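Local coordinates for protein KLLA0F20702p (Kluyveromyces lactis, PDB 5Y5A) that serves as the Est1 component of yeast telomerase and, through its complex with Cdc13, probably recruits the enzyme to telomeres, at residues A[201-204]-A[205-209]; A[306-309]-A[310-313]; A[512-515]-A[516-519]; A[537-540]-A[541-545]. All coordinates share one frame; numbering follows the deposited sequence.

Interaction 1: residues A[201-204]-A[205-209]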
loop_
_atom_site.group_PDB
_atom_site.type_symbol
_atom_site.label_atom_id
_atom_site.label_comp_id
_atom_site.label_asym_id
_atom_site.label_seq_id
_atom_site.Cartn_x
_atom_site.Cartn_y
_atom_site.Cartn_z
ATOM N N TYR A 201 18.741 -6.308 -0.596
ATOM C CA TYR A 201 20.097 -6.143 -0.089
ATOM C C TYR A 201 21.148 -6.624 -1.084
ATOM O O TYR A 201 22.199 -6.001 -1.239
ATOM C CB TYR A 201 20.266 -6.891 1.229
ATOM C CG TYR A 201 19.924 -6.080 2.452
ATOM C CD1 TYR A 201 20.731 -5.020 2.850
ATOM C CD2 TYR A 201 18.809 -6.384 3.224
ATOM C CE1 TYR A 201 20.429 -4.274 3.979
ATOM C CE2 TYR A 201 18.499 -5.645 4.357
ATOM C CZ TYR A 201 19.312 -4.592 4.729
ATOM O OH TYR A 201 19.007 -3.857 5.855
ATOM N N LYS A 202 20.883 -7.721 -1.753
ATOM C CA LYS A 202 21.839 -8.232 -2.693
ATOM C C LYS A 202 22.008 -7.281 -3.841
ATOM O O LYS A 202 23.114 -6.949 -4.205
ATOM C CB LYS A 202 21.419 -9.595 -3.215
ATOM C CG LYS A 202 22.349 -10.145 -4.279
ATOM C CD LYS A 202 21.885 -11.485 -4.809
ATOM C CE LYS A 202 22.641 -11.868 -6.065
ATOM N NZ LYS A 202 21.789 -12.608 -7.018
ATOM N N ILE A 203 20.899 -6.851 -4.411
ATOM C CA ILE A 203 20.920 -5.931 -5.546
ATOM C C ILE A 203 21.741 -4.682 -5.245
ATOM O O ILE A 203 22.537 -4.233 -6.072
ATOM C CB ILE A 203 19.505 -5.533 -5.944
ATOM C CG1 ILE A 203 18.835 -6.701 -6.665
ATOM C CG2 ILE A 203 19.513 -4.298 -6.831
ATOM C CD1 ILE A 203 17.346 -6.573 -6.735
ATOM N N ILE A 204 21.562 -4.139 -4.045
ATOM C CA ILE A 204 22.333 -2.983 -3.606
ATOM C C ILE A 204 23.842 -3.277 -3.581
ATOM O O ILE A 204 24.648 -2.470 -4.052
ATOM C CB ILE A 204 21.859 -2.514 -2.221
ATOM C CG1 ILE A 204 20.471 -1.885 -2.351
ATOM C CG2 ILE A 204 22.846 -1.524 -1.614
ATOM C CD1 ILE A 204 19.700 -1.835 -1.066
ATOM N N MET A 205 24.230 -4.424 -3.070
ATOM C CA MET A 205 25.634 -4.739 -3.034
ATOM C C MET A 205 26.169 -5.002 -4.435
ATOM O O MET A 205 27.247 -4.583 -4.772
ATOM C CB MET A 205 25.865 -5.934 -2.132
ATOM C CG MET A 205 25.191 -5.808 -0.788
ATOM S SD MET A 205 26.067 -4.686 0.280
ATOM C CE MET A 205 24.781 -4.151 1.369
ATOM N N GLU A 206 25.385 -5.690 -5.245
ATOM C CA GLU A 206 25.804 -6.039 -6.595
ATOM C C GLU A 206 25.877 -4.831 -7.523
ATOM O O GLU A 206 26.320 -4.947 -8.669
ATOM C CB GLU A 206 24.855 -7.077 -7.190
ATOM C CG GLU A 206 25.041 -8.475 -6.645
ATOM C CD GLU A 206 24.221 -9.493 -7.403
ATOM O OE1 GLU A 206 23.169 -9.111 -7.957
ATOM O OE2 GLU A 206 24.632 -10.669 -7.456
ATOM N N HIS A 207 25.444 -3.674 -7.032
ATOM C CA HIS A 207 25.450 -2.463 -7.846
ATOM C C HIS A 207 26.724 -1.640 -7.662
ATOM O O HIS A 207 27.244 -1.518 -6.550
ATOM C CB HIS A 207 24.224 -1.607 -7.532
ATOM C CG HIS A 207 23.292 -1.451 -8.691
ATOM N ND1 HIS A 207 23.059 -0.240 -9.301
ATOM C CD2 HIS A 207 22.543 -2.363 -9.357
ATOM C CE1 HIS A 207 22.200 -0.407 -10.294
ATOM N NE2 HIS A 207 21.872 -1.685 -10.346
ATOM N N LEU A 208 27.214 -1.066 -8.734
ATOM C CA LEU A 208 28.408 -0.276 -8.627
ATOM C C LEU A 208 28.096 1.101 -8.106
ATOM O O LEU A 208 28.748 1.578 -7.193
ATOM C CB LEU A 208 29.065 -0.169 -9.987
ATOM C CG LEU A 208 28.125 0.403 -11.017
ATOM C CD1 LEU A 208 28.539 1.838 -11.261
ATOM C CD2 LEU A 208 28.193 -0.437 -12.274
ATOM N N SER A 209 27.092 1.739 -8.683
ATOM C CA SER A 209 26.726 3.088 -8.271
ATOM C C SER A 209 25.445 3.089 -7.449
ATOM O O SER A 209 24.821 2.046 -7.245
ATOM C CB SER A 209 26.555 3.993 -9.492
ATOM O OG SER A 209 26.153 5.298 -9.108
#

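Interaction 2: residues A[306-309]-A[310-313]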
loop_
_atom_site.group_PDB
_atom_site.type_symbol
_atom_site.label_atom_id
_atom_site.label_comp_id
_atom_site.label_asym_id
_atom_site.label_seq_id
_atom_site.Cartn_x
_atom_site.Cartn_y
_atom_site.Cartn_z
ATOM N N ARG A 306 5.483 12.461 -21.730
ATOM C CA ARG A 306 4.649 11.763 -20.770
ATOM C C ARG A 306 5.373 11.428 -19.495
ATOM O O ARG A 306 4.814 11.479 -18.423
ATOM C CB ARG A 306 4.148 10.455 -21.379
ATOM C CG ARG A 306 3.036 9.752 -20.602
ATOM C CD ARG A 306 3.597 8.813 -19.562
ATOM N NE ARG A 306 3.375 7.415 -19.878
ATOM C CZ ARG A 306 2.891 6.535 -19.009
ATOM N NH1 ARG A 306 2.712 5.279 -19.363
ATOM N NH2 ARG A 306 2.580 6.908 -17.782
ATOM N N ILE A 307 6.625 11.065 -19.630
ATOM C CA ILE A 307 7.431 10.654 -18.487
ATOM C C ILE A 307 7.566 11.811 -17.496
ATOM O O ILE A 307 7.618 11.602 -16.285
ATOM C CB ILE A 307 8.832 10.157 -18.920
ATOM C CG1 ILE A 307 9.545 9.483 -17.744
ATOM C CG2 ILE A 307 9.674 11.292 -19.475
ATOM C CD1 ILE A 307 8.884 8.199 -17.278
ATOM N N ILE A 308 7.591 13.033 -18.016
ATOM C CA ILE A 308 7.680 14.220 -17.182
ATOM C C ILE A 308 6.337 14.529 -16.526
ATOM O O ILE A 308 6.289 14.875 -15.345
ATOM C CB ILE A 308 8.148 15.437 -17.994
ATOM C CG1 ILE A 308 9.456 15.117 -18.720
ATOM C CG2 ILE A 308 8.304 16.652 -17.094
ATOM C CD1 ILE A 308 10.568 14.664 -17.800
ATOM N N ASN A 309 5.251 14.406 -17.292
ATOM C CA ASN A 309 3.911 14.623 -16.752
ATOM C C ASN A 309 3.674 13.649 -15.608
ATOM O O ASN A 309 3.191 14.027 -14.537
ATOM C CB ASN A 309 2.822 14.450 -17.828
ATOM C CG ASN A 309 3.028 15.343 -19.035
ATOM O OD1 ASN A 309 3.439 16.493 -18.915
ATOM N ND2 ASN A 309 2.734 14.812 -20.215
ATOM N N MET A 310 4.030 12.392 -15.839
ATOM C CA MET A 310 3.901 11.365 -14.811
ATOM C C MET A 310 4.718 11.693 -13.559
ATOM O O MET A 310 4.225 11.556 -12.448
ATOM C CB MET A 310 4.323 9.997 -15.352
ATOM C CG MET A 310 4.168 8.870 -14.323
ATOM S SD MET A 310 4.040 7.237 -15.070
ATOM C CE MET A 310 5.476 7.245 -16.134
ATOM N N GLU A 311 5.962 12.129 -13.728
ATOM C CA GLU A 311 6.793 12.393 -12.555
ATOM C C GLU A 311 6.281 13.602 -11.767
ATOM O O GLU A 311 6.330 13.613 -10.538
ATOM C CB GLU A 311 8.249 12.570 -12.965
ATOM C CG GLU A 311 8.897 11.242 -13.336
ATOM C CD GLU A 311 10.332 11.382 -13.809
ATOM O OE1 GLU A 311 10.791 12.527 -14.001
ATOM O OE2 GLU A 311 11.000 10.341 -13.989
ATOM N N ILE A 312 5.755 14.600 -12.467
ATOM C CA ILE A 312 5.116 15.730 -11.796
ATOM C C ILE A 312 3.930 15.277 -10.936
ATOM O O ILE A 312 3.746 15.748 -9.811
ATOM C CB ILE A 312 4.648 16.786 -12.808
ATOM C CG1 ILE A 312 5.868 17.448 -13.450
ATOM C CG2 ILE A 312 3.765 17.830 -12.133
ATOM C CD1 ILE A 312 5.536 18.530 -14.424
ATOM N N MET A 313 3.137 14.346 -11.448
ATOM C CA MET A 313 1.985 13.872 -10.684
ATOM C C MET A 313 2.423 13.011 -9.507
ATOM O O MET A 313 1.781 13.026 -8.465
ATOM C CB MET A 313 1.019 13.112 -11.583
ATOM C CG MET A 313 0.452 13.982 -12.691
ATOM S SD MET A 313 -0.817 13.152 -13.640
ATOM C CE MET A 313 -0.502 13.835 -15.267
#

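Interaction 3: residues A[512-515]-A[516-519]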
loop_
_atom_site.group_PDB
_atom_site.type_symbol
_atom_site.label_atom_id
_atom_site.label_comp_id
_atom_site.label_asym_id
_atom_site.label_seq_id
_atom_site.Cartn_x
_atom_site.Cartn_y
_atom_site.Cartn_z
ATOM N N LEU A 512 -13.514 -19.040 -2.535
ATOM C CA LEU A 512 -13.515 -17.709 -1.940
ATOM C C LEU A 512 -12.161 -16.988 -2.026
ATOM O O LEU A 512 -12.137 -15.804 -2.364
ATOM C CB LEU A 512 -13.982 -17.782 -0.480
ATOM C CG LEU A 512 -14.259 -16.446 0.214
ATOM C CD1 LEU A 512 -15.125 -15.564 -0.668
ATOM C CD2 LEU A 512 -14.933 -16.671 1.565
ATOM N N PRO A 513 -11.038 -17.682 -1.725
ATOM C CA PRO A 513 -9.751 -16.989 -1.865
ATOM C C PRO A 513 -9.515 -16.432 -3.260
ATOM O O PRO A 513 -9.047 -15.305 -3.390
ATOM C CB PRO A 513 -8.730 -18.083 -1.546
ATOM C CG PRO A 513 -9.459 -18.990 -0.612
ATOM C CD PRO A 513 -10.860 -19.028 -1.141
ATOM N N ASP A 514 -9.844 -17.203 -4.289
ATOM C CA ASP A 514 -9.689 -16.726 -5.657
ATOM C C ASP A 514 -10.646 -15.568 -5.946
ATOM O O ASP A 514 -10.277 -14.620 -6.643
ATOM C CB ASP A 514 -9.900 -17.865 -6.659
ATOM C CG ASP A 514 -8.648 -18.711 -6.850
ATOM O OD1 ASP A 514 -7.559 -18.280 -6.413
ATOM O OD2 ASP A 514 -8.746 -19.802 -7.449
ATOM N N ARG A 515 -11.862 -15.638 -5.403
ATOM C CA ARG A 515 -12.850 -14.570 -5.589
ATOM C C ARG A 515 -12.345 -13.246 -5.073
ATOM O O ARG A 515 -12.607 -12.195 -5.664
ATOM C CB ARG A 515 -14.165 -14.887 -4.874
ATOM C CG ARG A 515 -14.881 -16.078 -5.404
ATOM C CD ARG A 515 -16.277 -16.162 -4.830
ATOM N NE ARG A 515 -16.977 -17.298 -5.403
ATOM C CZ ARG A 515 -17.520 -17.290 -6.612
ATOM N NH1 ARG A 515 -17.442 -16.200 -7.365
ATOM N NH2 ARG A 515 -18.145 -18.370 -7.065
ATOM N N LEU A 516 -11.633 -13.307 -3.952
ATOM C CA LEU A 516 -11.163 -12.103 -3.279
ATOM C C LEU A 516 -9.845 -11.600 -3.878
ATOM O O LEU A 516 -9.269 -10.640 -3.386
ATOM C CB LEU A 516 -11.014 -12.358 -1.775
ATOM C CG LEU A 516 -12.305 -12.779 -1.047
ATOM C CD1 LEU A 516 -12.093 -12.931 0.456
ATOM C CD2 LEU A 516 -13.436 -11.801 -1.325
ATOM N N VAL A 517 -9.373 -12.253 -4.936
ATOM C CA VAL A 517 -8.264 -11.711 -5.725
ATOM C C VAL A 517 -8.647 -11.627 -7.198
ATOM O O VAL A 517 -7.793 -11.719 -8.072
ATOM C CB VAL A 517 -6.964 -12.546 -5.588
ATOM C CG1 VAL A 517 -6.349 -12.366 -4.202
ATOM C CG2 VAL A 517 -7.212 -14.018 -5.911
ATOM N N GLY A 518 -9.941 -11.461 -7.457
ATOM C CA GLY A 518 -10.444 -11.208 -8.796
ATOM C C GLY A 518 -10.598 -12.410 -9.709
ATOM O O GLY A 518 -10.967 -12.253 -10.873
ATOM N N LYS A 519 -10.329 -13.609 -9.198
ATOM C CA LYS A 519 -10.379 -14.807 -10.029
ATOM C C LYS A 519 -11.607 -15.670 -9.748
ATOM O O LYS A 519 -11.861 -16.060 -8.611
ATOM C CB LYS A 519 -9.096 -15.625 -9.848
ATOM C CG LYS A 519 -7.886 -14.948 -10.474
ATOM C CD LYS A 519 -6.560 -15.571 -10.075
ATOM C CE LYS A 519 -5.411 -14.743 -10.649
ATOM N NZ LYS A 519 -4.072 -15.092 -10.099
#

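Interaction 4: residues A[537-540]-A[541-545]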
loop_
_atom_site.group_PDB
_atom_site.type_symbol
_atom_site.label_atom_id
_atom_site.label_comp_id
_atom_site.label_asym_id
_atom_site.label_seq_id
_atom_site.Cartn_x
_atom_site.Cartn_y
_atom_site.Cartn_z
ATOM N N LEU A 537 -22.360 2.978 -7.410
ATOM C CA LEU A 537 -22.088 4.398 -7.213
ATOM C C LEU A 537 -23.389 5.168 -7.082
ATOM O O LEU A 537 -23.489 6.067 -6.250
ATOM C CB LEU A 537 -21.251 4.963 -8.353
ATOM C CG LEU A 537 -19.750 4.760 -8.178
ATOM C CD1 LEU A 537 -18.993 5.232 -9.405
ATOM C CD2 LEU A 537 -19.272 5.497 -6.931
ATOM N N VAL A 538 -24.383 4.814 -7.899
ATOM C CA VAL A 538 -25.691 5.450 -7.810
ATOM C C VAL A 538 -26.285 5.178 -6.423
ATOM O O VAL A 538 -26.847 6.069 -5.790
ATOM C CB VAL A 538 -26.652 4.953 -8.924
ATOM C CG1 VAL A 538 -28.080 5.375 -8.640
ATOM C CG2 VAL A 538 -26.220 5.482 -10.285
ATOM N N TYR A 539 -26.121 3.952 -5.938
ATOM C CA TYR A 539 -26.630 3.574 -4.624
ATOM C C TYR A 539 -25.934 4.322 -3.481
ATOM O O TYR A 539 -26.582 4.843 -2.574
ATOM C CB TYR A 539 -26.478 2.067 -4.414
ATOM C CG TYR A 539 -26.896 1.604 -3.039
ATOM C CD1 TYR A 539 -28.235 1.441 -2.720
ATOM C CD2 TYR A 539 -25.950 1.326 -2.061
ATOM C CE1 TYR A 539 -28.625 1.019 -1.466
ATOM C CE2 TYR A 539 -26.332 0.902 -0.801
ATOM C CZ TYR A 539 -27.671 0.751 -0.510
ATOM O OH TYR A 539 -28.063 0.327 0.741
ATOM N N SER A 540 -24.611 4.368 -3.519
ATOM C CA SER A 540 -23.870 5.042 -2.464
ATOM C C SER A 540 -24.122 6.541 -2.517
ATOM O O SER A 540 -24.318 7.182 -1.488
ATOM C CB SER A 540 -22.374 4.743 -2.582
ATOM O OG SER A 540 -22.128 3.371 -2.325
ATOM N N ASN A 541 -24.130 7.098 -3.720
ATOM C CA ASN A 541 -24.348 8.530 -3.870
ATOM C C ASN A 541 -25.733 8.948 -3.400
ATOM O O ASN A 541 -25.885 9.987 -2.759
ATOM C CB ASN A 541 -24.116 8.957 -5.324
ATOM C CG ASN A 541 -22.660 8.842 -5.725
ATOM O OD1 ASN A 541 -21.824 8.439 -4.913
ATOM N ND2 ASN A 541 -22.344 9.183 -6.980
ATOM N N LYS A 542 -26.745 8.143 -3.692
ATOM C CA LYS A 542 -28.076 8.459 -3.190
ATOM C C LYS A 542 -28.133 8.426 -1.655
ATOM O O LYS A 542 -28.788 9.274 -1.037
ATOM C CB LYS A 542 -29.115 7.511 -3.781
ATOM C CG LYS A 542 -29.379 7.745 -5.263
ATOM C CD LYS A 542 -30.742 7.206 -5.676
ATOM C CE LYS A 542 -30.962 7.368 -7.173
ATOM N NZ LYS A 542 -32.408 7.256 -7.532
ATOM N N LYS A 543 -27.448 7.464 -1.035
ATOM C CA LYS A 543 -27.456 7.388 0.426
ATOM C C LYS A 543 -26.743 8.603 0.993
ATOM O O LYS A 543 -27.181 9.186 1.982
ATOM C CB LYS A 543 -26.787 6.106 0.934
ATOM C CG LYS A 543 -27.480 4.813 0.536
ATOM C CD LYS A 543 -28.870 4.685 1.126
ATOM C CE LYS A 543 -28.833 4.354 2.604
ATOM N NZ LYS A 543 -30.212 4.142 3.133
ATOM N N PHE A 544 -25.641 8.987 0.357
ATOM C CA PHE A 544 -24.880 10.144 0.807
ATOM C C PHE A 544 -25.683 11.431 0.719
ATOM O O PHE A 544 -25.652 12.262 1.627
ATOM C CB PHE A 544 -23.608 10.309 -0.010
ATOM C CG PHE A 544 -22.902 11.607 0.243
ATOM C CD1 PHE A 544 -22.147 11.785 1.394
ATOM C CD2 PHE A 544 -23.002 12.655 -0.656
ATOM C CE1 PHE A 544 -21.505 12.981 1.641
ATOM C CE2 PHE A 544 -22.357 13.854 -0.417
ATOM C CZ PHE A 544 -21.605 14.019 0.738
ATOM N N LEU A 545 -26.380 11.596 -0.395
ATOM C CA LEU A 545 -27.071 12.837 -0.693
ATOM C C LEU A 545 -28.310 12.990 0.162
ATOM O O LEU A 545 -28.808 14.102 0.353
ATOM C CB LEU A 545 -27.438 12.893 -2.176
ATOM C CG LEU A 545 -26.239 13.179 -3.088
ATOM C CD1 LEU A 545 -26.614 13.048 -4.558
ATOM C CD2 LEU A 545 -25.661 14.564 -2.802
#

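Interaction 1: residues A[201-204]-A[205-209]
K202 and E206 sit one helical turn apart near the C-terminal end of helix 179-206, and their side chains lean against each other. A first torsion of 176° sends the K202 chain out opposite the backbone N, and it runs straight until it bends at the last torsion. Its NZ lies 3.5 Å from OE2 of E206, a long salt bridge whose exact geometry is doubtful because that oxygen is modelled too near the lysine chain. In the backbone, Y201 O accepts from M205 N at 3.2 Å, and K202 O takes E206 N at 2.8 Å almost head-on, with a C=O...N angle of 168°. H207 N gives I204 O a weak bond of 3.3 Å. I204 O also receives a weak bond from R101 NE, and M205 O is taken by N120 ND2, so neighbouring side chains supply donors to these carbonyls. Alongside, CE of M205 comes up to the edge of the Y201 ring, 4.4 Å from CD1. Around this turn, Y201 stacks with F94 and packs against helix 78-105, K202, M205 and E206 touch helix 113-144, and H207 stacks with Y212 in the following loop.

Interaction 2: residues A[306-309]-A[310-313]
The first turns of helix 306-315, within the Est1 DNA/RNA-binding family region of the TPR clan, bring R306 and I307 against M310. The M310 chain starts out trans to the backbone N (chi1 -178°), and the bend at chi3 (52°) turns the CE methyl back toward R306 and I307. Its SD lies 3.1 Å from NH2 of R306, at a slant to the guanidinium plane, while its CE reaches CD1 of I307 at 3.7 Å. That guanidinium nitrogen also bonds N357 OD1 on helix 339-379, so it has a second, polar partner. With an alanine here the thioether and its methyl are gone, which would probably leave the R306 guanidinium less confined and I307 CD1 without its apolar neighbour. A ladder of backbone bonds carries the turn, M310 N to R306 O being close to straight, with an N-H...O angle of 170°. The buried face looks toward helix 339-379: N309 OD1 accepts from K349 NZ, and M313 packs on N357. I308, which packs on Q300 and I303, touches I312 one turn later, CG2 of I308 lying 4.3 Å from CD1 of I312.

Interaction 3: residues A[512-515]-A[516-519]
L512 and L516 face each other across the single turn of helix 512-515, their branches meeting at an oblique angle, with CD1 of L512 4.0 Å from CG of L516. Two torsions of L512 set this up: chi1 (-170°) carries CG to the far side from the backbone N, and chi2 (48°) then brings CD1 to the later leucine. L516 also packs on an aromatic side chain of the bound peptide. Below them L516 N bonds L512 O at 3.0 Å, with a weaker share going to P513 O. The chain then closes in a Schellman motif: K519 N reaches D514 O at 2.7 Å, G518 N reaches R515 O at 3.3 Å, and G518 carries the positive phi of the C-prime position. D514 O is gripped twice, because V517 N approaches at 3.1 Å from the face of the carbonyl opposite to K519 N. A methyl of V517, CG2, presses on the same oxygen. D514 and K519 meet through their CB atoms, 4.0 Å apart, and then part. OD2 of D514 bonds S153 OG, and NZ of K519 forms a salt bridge with OD1 of D154, leaving OD1 of D514 6.0 Å from NZ of K519. The R515 chain extends to NE, which donates to D510 O, while NH1 donates to D479 O. Helix-end carbonyls that have run out of helical donors are thus met by the turning backbone, while L516 O takes K489 NZ. The charged ends are paired with other loops, and the peptide is offered an apolar surface at L516.

Interaction 4: residues A[537-540]-A[541-545]
Y539 and K543 run alongside each other, with CG of the lysine 4.2 Å from CZ and over one face of the tyrosine ring, toward its rim. With chi1 at 176° the Y539 ring swings away from its own backbone N, which tips it toward the next turn. In the same manner V538 and K542 point the same way, CG1 of the valine 3.8 Å from CE of the lysine. On the buried side, N541 folds its amide back over L537, its CG only 2.9 Å from L537 O. Beneath them all, N541 N bonds L537 O at 2.8 Å, and F544 N bonds S540 O at 2.9 Å. Farther out, N541 ND2 donates to T457 OG1 on helix 447-462. A leucine in place of N541 would probably leave that threonine hydroxyl without its amide partner in the buried interface. S540 turns its hydroxyl back to V536 O, and F544 stacks with H444. L537 and N541 both pack on helices 421-433 and 447-462, and K542 and L545 touch Y561 of strand 560-563. This is typical of an amphipathic helix in a mostly helical fold, one side buried against its neighbours, with K543 reaching an aromatic side chain of the bound peptide.

How the interactions relate
The four contacts follow one another without interleaving along this chain, an N-terminal piece of the longer protein; each is a local turn, and none touches another. Interaction 1 lies near the end of helix 179-206, its first segment in the Est1 family region; interaction 2 begins helix 306-315 in the DNA/RNA-binding family region, their centres about 27 Å apart. Interactions 3 and 4 belong to consecutive helices, 512-515 and 526-546, with centres about 26 Å apart. Interactions 1 and 4 lie on opposite sides of the chain's centre, about 51 Å between centres. Interactions 3 and 4 both reach the bound peptide, presumably from Cdc13, consistent with a recruitment surface here, while 1 and 2 join helices elsewhere.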